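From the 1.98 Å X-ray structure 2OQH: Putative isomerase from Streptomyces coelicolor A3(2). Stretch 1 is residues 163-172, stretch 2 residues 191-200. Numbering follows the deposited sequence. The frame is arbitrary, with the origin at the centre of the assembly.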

# COMPACT_ATOMS: atom_id res chain seq x y z
N GLY A 163 -9.59 -5.59 -16.62
CA GLY A 163 -9.18 -6.97 -16.39
C GLY A 163 -8.85 -7.27 -14.93
O GLY A 163 -8.06 -8.17 -14.64
N PHE A 164 -9.45 -6.51 -14.02
CA PHE A 164 -9.23 -6.67 -12.57
C PHE A 164 -9.84 -7.95 -12.00
O PHE A 164 -10.95 -8.32 -12.34
N ASP A 165 -9.11 -8.62 -11.10
CA ASP A 165 -9.63 -9.84 -10.49
C ASP A 165 -10.42 -9.50 -9.23
O ASP A 165 -11.17 -10.33 -8.70
N ALA A 166 -10.23 -8.29 -8.74
CA ALA A 166 -10.91 -7.87 -7.52
C ALA A 166 -11.43 -6.45 -7.60
O ALA A 166 -10.86 -5.61 -8.30
N VAL A 167 -12.51 -6.19 -6.87
CA VAL A 167 -13.12 -4.87 -6.82
C VAL A 167 -13.32 -4.47 -5.37
O VAL A 167 -13.69 -5.29 -4.54
N LYS A 168 -13.08 -3.20 -5.07
CA LYS A 168 -13.24 -2.72 -3.71
C LYS A 168 -14.07 -1.45 -3.66
O LYS A 168 -13.78 -0.48 -4.36
N LEU A 169 -15.11 -1.46 -2.83
CA LEU A 169 -15.98 -0.30 -2.68
C LEU A 169 -15.59 0.55 -1.47
O LEU A 169 -15.40 0.02 -0.37
N LYS A 170 -15.48 1.85 -1.67
CA LYS A 170 -15.16 2.76 -0.57
C LYS A 170 -16.47 3.01 0.16
O LYS A 170 -17.35 3.70 -0.35
N GLY A 171 -16.61 2.43 1.35
CA GLY A 171 -17.83 2.60 2.11
C GLY A 171 -17.97 3.99 2.67
O GLY A 171 -17.02 4.77 2.68
N THR A 172 -19.17 4.31 3.16
CA THR A 172 -19.46 5.61 3.73
C THR A 172 -20.21 5.41 5.04
O THR A 172 -20.45 4.28 5.46
N GLY A 191 -18.55 -13.60 -10.11
CA GLY A 191 -17.26 -14.18 -9.81
C GLY A 191 -16.08 -13.30 -9.46
O GLY A 191 -14.95 -13.78 -9.39
N VAL A 192 -16.31 -12.02 -9.23
CA VAL A 192 -15.20 -11.15 -8.89
C VAL A 192 -14.98 -11.18 -7.37
O VAL A 192 -15.92 -11.40 -6.61
N ASN A 193 -13.73 -11.00 -6.94
CA ASN A 193 -13.44 -10.94 -5.52
C ASN A 193 -13.92 -9.54 -5.12
O ASN A 193 -13.43 -8.54 -5.63
N LEU A 194 -14.88 -9.48 -4.20
CA LEU A 194 -15.45 -8.21 -3.79
C LEU A 194 -15.11 -7.83 -2.34
O LEU A 194 -15.14 -8.68 -1.45
N ARG A 195 -14.81 -6.55 -2.13
CA ARG A 195 -14.44 -6.03 -0.81
C ARG A 195 -15.11 -4.68 -0.54
O ARG A 195 -15.58 -4.02 -1.46
N VAL A 196 -15.16 -4.27 0.72
CA VAL A 196 -15.72 -2.98 1.09
C VAL A 196 -14.87 -2.37 2.21
O VAL A 196 -14.51 -3.04 3.17
N ASP A 197 -14.54 -1.09 2.05
CA ASP A 197 -13.71 -0.40 3.03
C ASP A 197 -14.37 0.88 3.51
O ASP A 197 -14.27 1.91 2.86
N PRO A 198 -15.05 0.83 4.66
CA PRO A 198 -15.73 2.00 5.23
C PRO A 198 -14.74 2.94 5.94
O PRO A 198 -15.12 4.00 6.43
N ASN A 199 -13.47 2.53 5.98
CA ASN A 199 -12.45 3.34 6.64
C ASN A 199 -12.85 3.70 8.06
O ASN A 199 -12.75 4.84 8.49
N ALA A 200 -13.33 2.68 8.77
CA ALA A 200 -13.73 2.82 10.16
C ALA A 200 -14.81 3.86 10.38
O ALA A 200 -14.87 4.48 11.44

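Strands 166-170 and 193-197 run parallel, joined by a backbone ladder from Asn 193 N to Asp 165 O (3.2 Å) through Gly 171 N to Asp 197 O (2.8 Å), and, as in any β-strand, side chains alternate between the two faces. Val 192 (p) points toward stretch 1; its CG2 lies 3.4 Å from Asp 165 O and 3.8 Å from CG2 of Val 167 (t). Asn 193 (m) shares a face with Ala 166, their CB atoms 3.8 Å apart. On the other face, Leu 194 (t, p) brings CD1 to 4.1 Å from Val 167 CB. Arg 195 (m, t, t) returns to the Ala 166 face: Ala 166 CB covers one face of its guanidinium, 3.7 Å from Arg 195 NH2, while the guanidinium nitrogens hydrogen-bond elsewhere in the structure. Val 196 (p) pairs in register with Leu 169 (t, p). Asp 197 (t) receives Lys 168 (t, t, t, m), extended as far as CE before bending at chi4: Lys 168 CE packs 3.3 Å from Asp 197 CB, and Lys 168 NZ forms a salt bridge with Asp 197 OD2 at 3.5 Å. Asp 197 OD1 accepts a hydrogen bond from Asn 199 N (2.9 Å). Pro 198 CA sits 3.8 Å from Gly 171 CA, where a CB on the glycine would clash. Asn 199 (m) points toward stretch 1; water 1 accepts from Lys 168 NZ (2.7 Å) and weakly from Asn 199 ND2 (3.4 Å).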

# COMPACT_ATOMS: atom_id res chain seq x y z
CB PHE A 164 -9.85 -5.47 -11.83
CG PHE A 164 -9.22 -4.15 -12.16
CD1 PHE A 164 -8.05 -3.74 -11.51
CD2 PHE A 164 -9.79 -3.29 -13.10
CE1 PHE A 164 -7.47 -2.50 -11.80
CE2 PHE A 164 -9.21 -2.05 -13.39
CZ PHE A 164 -8.05 -1.65 -12.74
CB ASP A 165 -8.50 -10.79 -10.09
CG ASP A 165 -7.53 -11.06 -11.21
OD1 ASP A 165 -7.97 -11.19 -12.38
OD2 ASP A 165 -6.33 -11.18 -10.90
CB ALA A 166 -9.96 -8.00 -6.33
CB VAL A 167 -14.50 -4.85 -7.52
CG1 VAL A 167 -15.16 -3.49 -7.32
CG2 VAL A 167 -14.34 -5.14 -9.01
CB LYS A 168 -11.86 -2.49 -3.10
CG LYS A 168 -11.84 -1.80 -1.75
CD LYS A 168 -10.41 -1.80 -1.23
CE LYS A 168 -10.22 -0.85 -0.07
NZ LYS A 168 -10.30 0.55 -0.52
CB LEU A 169 -17.44 -0.73 -2.53
CG LEU A 169 -18.43 0.38 -2.15
CD1 LEU A 169 -18.57 1.38 -3.31
CD2 LEU A 169 -19.77 -0.23 -1.82
CB LYS A 170 -14.59 4.07 -1.12
CG LYS A 170 -14.21 5.08 -0.04
CD LYS A 170 -13.60 6.33 -0.66
CE LYS A 170 -13.10 7.30 0.41
NZ LYS A 170 -14.21 7.82 1.27
CB THR A 172 -20.38 6.43 2.82
OG1 THR A 172 -21.67 5.80 2.78
CG2 THR A 172 -19.82 6.49 1.40
CB VAL A 192 -15.49 -9.69 -9.32
CG1 VAL A 192 -16.48 -9.05 -8.35
CG2 VAL A 192 -14.20 -8.90 -9.37
CB ASN A 193 -11.94 -11.06 -5.26
CG ASN A 193 -11.46 -12.48 -5.39
OD1 ASN A 193 -12.00 -13.38 -4.77
ND2 ASN A 193 -10.42 -12.68 -6.19
CB LEU A 194 -16.97 -8.26 -3.97
CG LEU A 194 -17.78 -6.99 -3.78
CD1 LEU A 194 -17.28 -5.92 -4.73
CD2 LEU A 194 -19.25 -7.28 -4.05
CB ARG A 195 -12.92 -5.81 -0.75
CG ARG A 195 -12.08 -6.95 -1.28
CD ARG A 195 -10.66 -6.48 -1.56
NE ARG A 195 -9.84 -7.53 -2.17
CZ ARG A 195 -8.62 -7.34 -2.66
NH1 ARG A 195 -8.06 -6.13 -2.62
NH2 ARG A 195 -7.95 -8.35 -3.19
CB VAL A 196 -17.20 -3.08 1.52
CG1 VAL A 196 -17.35 -4.07 2.64
CG2 VAL A 196 -17.70 -1.72 1.95
CB ASP A 197 -12.35 -0.07 2.39
CG ASP A 197 -11.35 0.46 3.38
OD1 ASP A 197 -11.72 0.80 4.52
OD2 ASP A 197 -10.15 0.55 3.01
CB PRO A 198 -16.72 1.39 6.23
CG PRO A 198 -16.96 0.01 5.68
CD PRO A 198 -15.57 -0.41 5.28
CB ASN A 199 -12.18 4.61 5.83
CG ASN A 199 -11.47 4.33 4.53
OD1 ASN A 199 -10.32 3.89 4.51
ND2 ASN A 199 -12.16 4.56 3.42
CB ALA A 200 -12.51 3.15 11.01
O HOH W 1 -11.43 2.72 0.67